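PDB 2H9F: hypothetical protein from Pseudomonas aeruginosa, which probably acts as an isomerase of methylaconitate. Local coordinates for residues His149-Gly154 with Pro171-Val176; Tyr14-Thr19 with Ser378-Ile383; Gly18-Val23 with Gly103-Leu108; Gly82-Tyr87 with Glu134-Gln139. All blocks are in the same frame, centred on the assembly; numbering follows the deposited sequence.

In the fold
The four contacts illustrate how a curled sheet closes round a single helix, as in the diaminopimelate epimerase-like fold to which PrpF proteins belong. Interactions 1, 2 and 4 join neighbouring strands of the barrel, while interaction 3 brings in the start of helix 106-118, which runs inside it. Interactions 2 and 3 share Gly18 and Thr19, with centres about 8 Å apart. Interaction 1 joins interaction 2 through Ile175 N and Arg379 O (2.8 Å), and meets interaction 4 where Val150 packs on Val135. Tyr87 OH, 3.0 Å from Cys105 O, ties interaction 4 to interaction 3. A bound cobalt ion lies about 9 Å from the side chain of Ala173 in interaction 1.

Interaction 1: residues His149-Gly154 with Pro171-Val176; sequences HVPVSG and PAAEIV
Val176 O takes the backbone N-H of His149 at 2.9 Å from His149 N, and this almost straight bond (174° at the hydrogen) joins antiparallel strands 144-153 and 175-180 in the barrel of a diaminopimelate epimerase-like fold. The same oxygen lies near the plane of the imidazole, at the ring edge, with His149 CD2 at 3.4 Å. That approach follows from the first torsion of His149 (chi1 -58°), which sets the ring beside its own backbone N and hence next to the carbonyl that this N binds. The return half of the backbone pairing passes through a water: it donates to His149 O at 2.7 Å and accepts from Val176 N at 3.2 Å. Between these two segments, one direct bond and one water bridge join the backbones.

Further along the strands side chains take over. Ile175 presents two branches: CG2 packs on the carbonyl oxygen of His149 and makes an apolar contact with Val150 CG2 at 4.2 Å, while CG1 meets Pro151 CD at 3.9 Å, where the two side chains cross at about a right angle. Leu117 and Thr110 of helix 106-118 touch Val150 and Ile175 respectively, so Val150 and Ile175 both pack against the enclosed helix. Glu174 instead sends its extended chain away from strand 144-153, and its carboxylate bonds Ser378. The proline ring finishes the contact: its CD sits 3.6 Å from Glu174 O, while Pro151 CG rests 4.1 Å from the methyl carbon Ala173 CB.

Interaction 2: residues Tyr14-Thr19 with Ser378-Ile383; sequences YLRGGT and SRSARI
Arg16 and Arg382 form a hydrogen-bonded pair between antiparallel strands 7-17 and 369-386, the seam at which the first and last parts of the chain close the barrel. Among the backbone bonds, Arg16 N reaches Arg382 O at 2.9 Å and Arg382 N returns to Arg16 O at the same distance; beyond them Gly18 N binds Ser380 O, carrying the pairing past the end of the strand. In the non-hydrogen-bonded pairs the chains draw closer, and Ala381 CA makes a CA-H...O contact of 3.1 Å with Arg16 O.

Side-chain bonds centre on the guanidinium of Arg16. Its chain starts out extended, then bends at the third torsion (chi3 58°), which carries the group forward, alongside Gly17 and Gly18, to Ser380 on the partner strand. There NH1 and NH2 of Arg16 grip Ser380 OG end-on, each at 3.0 Å and with the oxygen close to the guanidinium plane. Arg16 NH1 also binds Gly18 O on a lone pair at 3.0 Å, bracing the turn that follows the strand. The remaining nitrogen, NE, forms a salt bridge with Asp60 of the second subunit, an acid that Arg382 engages too, so two arginines share one carboxylate across the dimer interface.

Apolar packing occupies the other face of the sheet, where Leu15 CG meets Ile383 CG1 at 4.0 Å.

Interaction 3: residues Gly18-Val23 with Gly103-Leu108; sequences GTSKGV and GNCGNL
Leu108 lays its CD2 methyl against Ser20 CB at 3.7 Å, bringing the first turn of helix 106-118 onto strand 20-26; the helix is the one enclosed by the barrel of this diaminopimelate epimerase-like fold. Its other methyl, Leu108 CD1, rests 4.0 Å from Gly22 CA, where the lack of a side chain lets the leucine come close to the strand backbone.

Asn107 supplies the polar link. With CG set beside its own backbone N (chi1 -80°), the amide extends to the turn before the strand, and OD1 accepts from Thr19 N at 3.0 Å. The donor stands well above the amide plane, 52° out of it, so neither lone pair is addressed squarely. Thr19 OG1 is 3.2 Å from the same oxygen, at best a weak bond. Asn107 OD1 also lies only 3.4 Å from Gly18 CA, on the side where a CB would sit, showing how closely the glycine turn fits the amide.

The Lys21 side chain leaves the strand away from the helix, and Lys21 NZ hydrogen-bonds the backbone oxygens of His58 and Gly61 of the second subunit. At the head of the helix Cys105 is the N-cap: its SG accepts from Leu108 N at 3.4 Å.

Interaction 4: residues Gly82-Tyr87 with Glu134-Gln139; sequences GHDVDY and EVRIWQ. With SO4 (sulfate ion), chain E.
Parallel pairing of strands 85-92 and 131-139, neighbours in the barrel wall, starts at a salt bridge in which Arg136 holds Asp84 side-on. Arg136 NH2 reaches Asp84 OD1 at 2.9 Å, and NE reaches OD2 at 3.0 Å. Both donors meet the carboxylate from above its plane, which is turned 56° from the guanidinium. OD2 keeps its anti lone pair for the backbone, accepting from Arg136 N at 2.8 Å, so the aspartate takes the place of a main-chain carbonyl just before the regular ladder. That ladder follows with Trp138 N to Val85 O and Tyr87 N to Trp138 O.

One face of the Arg136 guanidinium lies under the backbone at Gly82 and His83, and Gly82 N binds a sulfate, probably from the crystallisation liquor. The indole of Trp138 turns its edge to the imidazole face of His83 in a T-shaped pair, with planes 67° apart and Trp138 CE3 3.5 Å from His83 NE2; Thr145 bonds that nitrogen.

On the helix-facing side, Val85 and Ile137 lie alongside each other. Next to them, Gln139 NE2, hydrogen-bonded to Asn141 OD1, packs over one face of the Tyr87 ring, 3.5 Å from Tyr87 CE2, and Ile137 CG2 packs 3.4 Å from Tyr87 CB.

Interaction 1: residues His149-Gly154 with Pro171-Val176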
# COMPACT_ATOMS: atom_id res chain seq x y z
N HIS A 149 -4.78 21.69 -18.32
CA HIS A 149 -3.76 22.45 -18.99
C HIS A 149 -2.44 21.80 -18.68
O HIS A 149 -1.85 22.02 -17.61
CB HIS A 149 -3.79 23.90 -18.50
CG HIS A 149 -5.11 24.57 -18.72
ND1 HIS A 149 -5.37 25.34 -19.83
CD2 HIS A 149 -6.23 24.63 -17.96
CE1 HIS A 149 -6.60 25.81 -19.76
NE2 HIS A 149 -7.15 25.38 -18.64
N VAL A 150 -1.97 20.98 -19.61
CA VAL A 150 -0.84 20.11 -19.36
C VAL A 150 0.39 20.68 -20.00
O VAL A 150 0.41 20.95 -21.20
CB VAL A 150 -1.12 18.67 -19.92
CG1 VAL A 150 0.09 17.76 -19.71
CG2 VAL A 150 -2.31 18.09 -19.27
N PRO A 151 1.46 20.91 -19.21
CA PRO A 151 2.63 21.46 -19.84
C PRO A 151 3.37 20.45 -20.68
O PRO A 151 3.37 19.26 -20.36
CB PRO A 151 3.48 21.91 -18.65
CG PRO A 151 3.13 20.94 -17.57
CD PRO A 151 1.68 20.66 -17.77
N VAL A 152 4.04 20.96 -21.70
CA VAL A 152 4.66 20.17 -22.74
C VAL A 152 6.03 20.78 -23.07
O VAL A 152 6.16 22.00 -23.22
CB VAL A 152 3.79 20.14 -23.99
CG1 VAL A 152 4.54 19.52 -25.19
CG2 VAL A 152 2.45 19.43 -23.71
N SER A 153 7.04 19.92 -23.14
CA SER A 153 8.41 20.28 -23.59
C SER A 153 8.90 19.22 -24.55
O SER A 153 8.78 18.03 -24.27
CB SER A 153 9.43 20.28 -22.44
OG SER A 153 8.99 21.08 -21.37
N GLY A 154 9.45 19.65 -25.68
CA GLY A 154 9.96 18.73 -26.66
C GLY A 154 8.87 17.86 -27.21
O GLY A 154 9.11 16.72 -27.56
N PRO A 171 7.97 17.35 -5.42
CA PRO A 171 7.45 18.34 -6.34
C PRO A 171 7.53 17.87 -7.79
O PRO A 171 8.36 17.02 -8.15
CB PRO A 171 8.34 19.58 -6.09
CG PRO A 171 9.48 19.14 -5.42
CD PRO A 171 9.21 17.82 -4.77
N ALA A 172 6.64 18.41 -8.60
CA ALA A 172 6.50 18.02 -9.98
C ALA A 172 5.92 19.22 -10.71
O ALA A 172 5.79 20.29 -10.11
CB ALA A 172 5.64 16.78 -10.11
N ALA A 173 5.61 19.06 -11.99
CA ALA A 173 5.13 20.16 -12.80
C ALA A 173 3.67 20.40 -12.48
O ALA A 173 2.91 19.46 -12.23
CB ALA A 173 5.31 19.80 -14.26
N GLU A 174 3.27 21.66 -12.53
CA GLU A 174 1.90 22.06 -12.20
C GLU A 174 1.00 21.82 -13.39
O GLU A 174 1.36 22.13 -14.52
CB GLU A 174 1.88 23.55 -11.80
CG GLU A 174 0.53 24.05 -11.44
CD GLU A 174 0.54 25.51 -10.99
OE1 GLU A 174 1.62 26.15 -11.04
OE2 GLU A 174 -0.51 26.01 -10.52
N ILE A 175 -0.14 21.18 -13.13
CA ILE A 175 -1.21 21.03 -14.10
C ILE A 175 -2.41 21.74 -13.50
O ILE A 175 -2.91 21.35 -12.44
CB ILE A 175 -1.58 19.56 -14.34
CG1 ILE A 175 -0.39 18.83 -14.96
CG2 ILE A 175 -2.76 19.46 -15.29
CD1 ILE A 175 -0.47 17.27 -15.01
N VAL A 176 -2.88 22.78 -14.16
CA VAL A 176 -4.09 23.48 -13.73
C VAL A 176 -5.29 22.76 -14.35
O VAL A 176 -5.29 22.46 -15.53
CB VAL A 176 -4.05 24.95 -14.25
CG1 VAL A 176 -5.37 25.66 -14.00
CG2 VAL A 176 -2.86 25.71 -13.65
O HOH W 1 -0.94 24.14 -16.28

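Interaction 2: residues Tyr14-Thr19 with Ser378-Ile383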
# COMPACT_ATOMS: atom_id res chain seq x y z
N TYR A 14 1.16 3.08 -15.09
CA TYR A 14 0.85 3.28 -13.71
C TYR A 14 1.30 4.68 -13.33
O TYR A 14 2.48 5.01 -13.42
CB TYR A 14 1.52 2.18 -12.89
CG TYR A 14 1.19 2.15 -11.41
CD1 TYR A 14 -0.11 2.04 -10.96
CD2 TYR A 14 2.18 2.25 -10.47
CE1 TYR A 14 -0.43 1.99 -9.58
CE2 TYR A 14 1.88 2.20 -9.10
CZ TYR A 14 0.61 2.10 -8.66
OH TYR A 14 0.37 2.06 -7.33
N LEU A 15 0.33 5.51 -12.96
CA LEU A 15 0.59 6.94 -12.73
C LEU A 15 0.11 7.33 -11.35
O LEU A 15 -0.92 6.83 -10.85
CB LEU A 15 -0.24 7.84 -13.66
CG LEU A 15 0.03 7.95 -15.14
CD1 LEU A 15 -0.95 7.13 -15.88
CD2 LEU A 15 -0.06 9.44 -15.58
N ARG A 16 0.80 8.32 -10.81
CA ARG A 16 0.28 9.15 -9.75
C ARG A 16 -0.44 10.32 -10.35
O ARG A 16 0.12 11.05 -11.17
CB ARG A 16 1.37 9.73 -8.88
CG ARG A 16 0.78 10.61 -7.79
CD ARG A 16 1.80 11.31 -6.92
NE ARG A 16 2.74 12.19 -7.63
CZ ARG A 16 2.43 13.40 -8.11
NH1 ARG A 16 1.20 13.87 -8.03
NH2 ARG A 16 3.37 14.10 -8.71
N GLY A 17 -1.69 10.50 -9.94
CA GLY A 17 -2.51 11.64 -10.35
C GLY A 17 -2.97 12.31 -9.09
O GLY A 17 -3.75 11.75 -8.31
N GLY A 18 -2.47 13.50 -8.86
CA GLY A 18 -2.72 14.18 -7.60
C GLY A 18 -2.25 13.31 -6.45
O GLY A 18 -1.10 12.93 -6.41
N THR A 19 -3.15 13.02 -5.50
CA THR A 19 -2.78 12.28 -4.28
C THR A 19 -3.30 10.82 -4.33
O THR A 19 -3.44 10.19 -3.27
CB THR A 19 -3.31 12.99 -3.01
OG1 THR A 19 -4.72 13.17 -3.16
CG2 THR A 19 -2.66 14.34 -2.81
N SER A 378 -5.00 23.45 -8.96
CA SER A 378 -3.76 22.95 -9.50
C SER A 378 -3.37 21.64 -8.84
O SER A 378 -3.46 21.48 -7.60
CB SER A 378 -2.64 23.95 -9.26
OG SER A 378 -2.81 25.09 -10.09
N ARG A 379 -2.92 20.71 -9.66
CA ARG A 379 -2.41 19.42 -9.16
C ARG A 379 -1.20 19.05 -9.97
O ARG A 379 -0.64 19.89 -10.70
CB ARG A 379 -3.53 18.39 -9.23
CG ARG A 379 -4.61 18.72 -8.21
CD ARG A 379 -5.62 17.66 -8.01
NE ARG A 379 -6.43 18.06 -6.87
CZ ARG A 379 -7.74 17.83 -6.72
NH1 ARG A 379 -8.48 17.20 -7.66
NH2 ARG A 379 -8.33 18.27 -5.59
N SER A 380 -0.72 17.83 -9.79
CA SER A 380 0.41 17.35 -10.58
C SER A 380 0.19 15.88 -10.80
O SER A 380 -0.56 15.28 -10.08
CB SER A 380 1.72 17.58 -9.85
OG SER A 380 1.85 16.74 -8.71
N ALA A 381 0.89 15.34 -11.79
CA ALA A 381 0.83 13.91 -12.15
C ALA A 381 2.22 13.44 -12.60
O ALA A 381 3.01 14.22 -13.12
CB ALA A 381 -0.12 13.72 -13.23
N ARG A 382 2.52 12.17 -12.42
CA ARG A 382 3.67 11.59 -13.08
C ARG A 382 3.54 10.09 -13.29
O ARG A 382 2.86 9.37 -12.51
CB ARG A 382 4.98 11.86 -12.30
CG ARG A 382 5.02 11.34 -10.93
CD ARG A 382 6.37 11.73 -10.20
NE ARG A 382 7.38 10.79 -10.54
CZ ARG A 382 7.80 9.77 -9.80
NH1 ARG A 382 7.37 9.51 -8.58
NH2 ARG A 382 8.73 9.01 -10.31
N ILE A 383 4.19 9.62 -14.35
CA ILE A 383 4.28 8.20 -14.62
C ILE A 383 5.24 7.55 -13.65
O ILE A 383 6.38 8.02 -13.46
CB ILE A 383 4.70 7.92 -16.11
CG1 ILE A 383 3.53 8.27 -17.05
CG2 ILE A 383 5.09 6.42 -16.29
CD1 ILE A 383 3.95 8.24 -18.54

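Interaction 3: residues Gly18-Val23 with Gly103-Leu108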
# COMPACT_ATOMS: atom_id res chain seq x y z
N GLY A 18 -2.47 13.50 -8.86
CA GLY A 18 -2.72 14.18 -7.60
C GLY A 18 -2.25 13.31 -6.45
O GLY A 18 -1.10 12.93 -6.41
N THR A 19 -3.15 13.02 -5.50
CA THR A 19 -2.78 12.28 -4.28
C THR A 19 -3.30 10.82 -4.33
O THR A 19 -3.44 10.19 -3.27
CB THR A 19 -3.31 12.99 -3.01
OG1 THR A 19 -4.72 13.17 -3.16
CG2 THR A 19 -2.66 14.34 -2.81
N SER A 20 -3.53 10.30 -5.54
CA SER A 20 -3.89 8.94 -5.79
C SER A 20 -2.95 8.29 -6.81
O SER A 20 -2.27 8.99 -7.56
CB SER A 20 -5.31 8.86 -6.39
OG SER A 20 -6.26 9.31 -5.46
N LYS A 21 -2.93 6.95 -6.81
CA LYS A 21 -2.24 6.16 -7.85
C LYS A 21 -3.31 5.35 -8.57
O LYS A 21 -4.23 4.85 -7.95
CB LYS A 21 -1.20 5.23 -7.26
CG LYS A 21 -0.02 5.96 -6.67
CD LYS A 21 1.16 5.04 -6.31
CE LYS A 21 0.96 4.18 -5.02
NZ LYS A 21 2.13 3.35 -4.75
N GLY A 22 -3.15 5.18 -9.88
CA GLY A 22 -4.07 4.37 -10.65
C GLY A 22 -3.35 3.67 -11.80
O GLY A 22 -2.26 4.08 -12.22
N VAL A 23 -3.97 2.60 -12.29
CA VAL A 23 -3.46 1.88 -13.42
C VAL A 23 -4.30 2.37 -14.58
O VAL A 23 -5.52 2.28 -14.50
CB VAL A 23 -3.63 0.34 -13.31
CG1 VAL A 23 -2.98 -0.33 -14.52
CG2 VAL A 23 -3.06 -0.22 -12.00
N GLY A 103 -18.62 7.29 -9.58
CA GLY A 103 -18.02 8.52 -9.06
C GLY A 103 -17.07 9.15 -10.04
O GLY A 103 -16.84 8.60 -11.14
N ASN A 104 -16.50 10.30 -9.65
CA ASN A 104 -15.21 10.76 -10.21
C ASN A 104 -14.15 10.92 -9.12
O ASN A 104 -14.42 11.18 -7.93
CB ASN A 104 -15.31 12.10 -11.03
CG ASN A 104 -13.92 12.50 -11.71
OD1 ASN A 104 -13.19 11.62 -12.23
ND2 ASN A 104 -13.56 13.81 -11.68
N CYS A 105 -12.92 10.77 -9.59
CA CYS A 105 -11.72 11.09 -8.87
C CYS A 105 -11.08 12.32 -9.52
O CYS A 105 -10.50 12.25 -10.60
CB CYS A 105 -10.77 9.89 -8.91
SG CYS A 105 -9.46 10.17 -7.81
N GLY A 106 -11.21 13.45 -8.84
CA GLY A 106 -10.61 14.68 -9.31
C GLY A 106 -9.09 14.60 -9.29
O GLY A 106 -8.42 15.28 -10.09
N ASN A 107 -8.54 13.77 -8.39
CA ASN A 107 -7.07 13.60 -8.32
C ASN A 107 -6.57 12.86 -9.55
O ASN A 107 -5.63 13.36 -10.21
CB ASN A 107 -6.60 12.99 -7.00
CG ASN A 107 -6.54 14.03 -5.90
OD1 ASN A 107 -5.55 14.77 -5.77
ND2 ASN A 107 -7.63 14.17 -5.18
N LEU A 108 -7.27 11.75 -9.91
CA LEU A 108 -6.88 11.00 -11.11
C LEU A 108 -7.19 11.73 -12.42
O LEU A 108 -6.56 11.43 -13.43
CB LEU A 108 -7.39 9.55 -11.12
CG LEU A 108 -6.63 8.55 -10.21
CD1 LEU A 108 -6.99 7.14 -10.60
CD2 LEU A 108 -5.08 8.71 -10.12

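Interaction 4: residues Gly82-Tyr87 with Glu134-Gln139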
# COMPACT_ATOMS: atom_id res chain seq x y z
N GLY A 82 -16.25 18.48 -29.17
CA GLY A 82 -15.46 19.42 -28.39
C GLY A 82 -14.64 18.82 -27.28
O GLY A 82 -14.23 19.51 -26.35
N HIS A 83 -14.35 17.53 -27.39
CA HIS A 83 -13.55 16.86 -26.39
C HIS A 83 -12.49 16.01 -27.06
O HIS A 83 -12.68 15.51 -28.15
CB HIS A 83 -14.47 16.02 -25.50
CG HIS A 83 -15.37 16.84 -24.62
ND1 HIS A 83 -16.61 17.29 -25.02
CD2 HIS A 83 -15.18 17.31 -23.36
CE1 HIS A 83 -17.15 18.00 -24.04
NE2 HIS A 83 -16.31 18.01 -23.01
N ASP A 84 -11.36 15.86 -26.39
CA ASP A 84 -10.27 15.02 -26.85
C ASP A 84 -10.39 13.57 -26.39
O ASP A 84 -10.12 12.67 -27.17
CB ASP A 84 -8.94 15.60 -26.36
CG ASP A 84 -8.70 16.97 -26.93
OD1 ASP A 84 -8.68 17.08 -28.19
OD2 ASP A 84 -8.64 17.93 -26.14
N VAL A 85 -10.72 13.35 -25.11
CA VAL A 85 -10.76 12.00 -24.57
C VAL A 85 -11.97 11.77 -23.71
O VAL A 85 -12.46 12.69 -23.06
CB VAL A 85 -9.50 11.71 -23.73
CG1 VAL A 85 -8.23 11.67 -24.67
CG2 VAL A 85 -9.36 12.71 -22.56
N ASP A 86 -12.48 10.54 -23.73
CA ASP A 86 -13.41 10.08 -22.71
C ASP A 86 -12.63 9.42 -21.59
O ASP A 86 -11.74 8.61 -21.83
CB ASP A 86 -14.42 9.10 -23.28
CG ASP A 86 -15.36 9.72 -24.25
OD1 ASP A 86 -15.43 10.97 -24.30
OD2 ASP A 86 -16.05 8.97 -25.00
N TYR A 87 -13.02 9.73 -20.36
CA TYR A 87 -12.31 9.34 -19.16
C TYR A 87 -13.27 8.61 -18.26
O TYR A 87 -14.29 9.14 -17.84
CB TYR A 87 -11.74 10.59 -18.50
CG TYR A 87 -11.42 10.52 -17.03
CD1 TYR A 87 -10.73 9.46 -16.51
CD2 TYR A 87 -11.78 11.55 -16.17
CE1 TYR A 87 -10.41 9.42 -15.17
CE2 TYR A 87 -11.48 11.51 -14.82
CZ TYR A 87 -10.81 10.44 -14.32
OH TYR A 87 -10.47 10.37 -12.98
N GLU A 134 -4.08 22.09 -24.05
CA GLU A 134 -5.38 22.08 -23.44
C GLU A 134 -6.06 20.76 -23.73
O GLU A 134 -6.63 20.55 -24.81
CB GLU A 134 -6.18 23.24 -24.03
CG GLU A 134 -7.56 23.46 -23.46
CD GLU A 134 -8.33 24.56 -24.20
OE1 GLU A 134 -8.93 24.25 -25.25
OE2 GLU A 134 -8.30 25.72 -23.73
N VAL A 135 -6.01 19.86 -22.76
CA VAL A 135 -6.63 18.56 -22.95
C VAL A 135 -8.09 18.66 -22.51
O VAL A 135 -8.37 18.95 -21.36
CB VAL A 135 -5.91 17.44 -22.18
CG1 VAL A 135 -6.58 16.12 -22.46
CG2 VAL A 135 -4.43 17.40 -22.53
N ARG A 136 -9.02 18.43 -23.42
CA ARG A 136 -10.44 18.52 -23.12
C ARG A 136 -11.01 17.14 -22.77
O ARG A 136 -11.18 16.28 -23.66
CB ARG A 136 -11.17 19.10 -24.32
CG ARG A 136 -10.63 20.48 -24.77
CD ARG A 136 -11.16 20.86 -26.16
NE ARG A 136 -10.67 19.94 -27.19
CZ ARG A 136 -11.15 19.84 -28.42
NH1 ARG A 136 -12.12 20.62 -28.85
NH2 ARG A 136 -10.62 18.96 -29.26
N ILE A 137 -11.33 16.93 -21.48
CA ILE A 137 -11.69 15.61 -20.94
C ILE A 137 -13.19 15.53 -20.74
O ILE A 137 -13.78 16.41 -20.12
CB ILE A 137 -11.01 15.34 -19.60
CG1 ILE A 137 -9.49 15.45 -19.76
CG2 ILE A 137 -11.43 13.94 -19.06
CD1 ILE A 137 -8.70 15.63 -18.43
N TRP A 138 -13.81 14.51 -21.32
CA TRP A 138 -15.20 14.20 -21.02
C TRP A 138 -15.19 13.17 -19.91
O TRP A 138 -14.78 12.06 -20.14
CB TRP A 138 -15.87 13.63 -22.23
CG TRP A 138 -17.29 13.29 -22.03
CD1 TRP A 138 -17.85 12.06 -22.11
CD2 TRP A 138 -18.36 14.21 -21.76
NE1 TRP A 138 -19.20 12.14 -21.90
CE2 TRP A 138 -19.54 13.45 -21.69
CE3 TRP A 138 -18.43 15.59 -21.59
CZ2 TRP A 138 -20.79 14.03 -21.44
CZ3 TRP A 138 -19.67 16.16 -21.34
CH2 TRP A 138 -20.84 15.38 -21.27
N GLN A 139 -15.56 13.59 -18.71
CA GLN A 139 -15.68 12.70 -17.56
C GLN A 139 -16.92 11.89 -17.87
O GLN A 139 -18.04 12.36 -17.76
CB GLN A 139 -15.78 13.50 -16.26
CG GLN A 139 -15.15 12.86 -15.06
CD GLN A 139 -15.70 11.47 -14.81
OE1 GLN A 139 -16.91 11.29 -14.82
NE2 GLN A 139 -14.80 10.46 -14.59
S SO4 E . -15.51 17.69 -32.76
O1 SO4 E . -16.90 17.18 -32.76
O2 SO4 E . -14.60 16.67 -33.29
O3 SO4 E . -15.43 18.87 -33.63
O4 SO4 E . -15.04 18.05 -31.41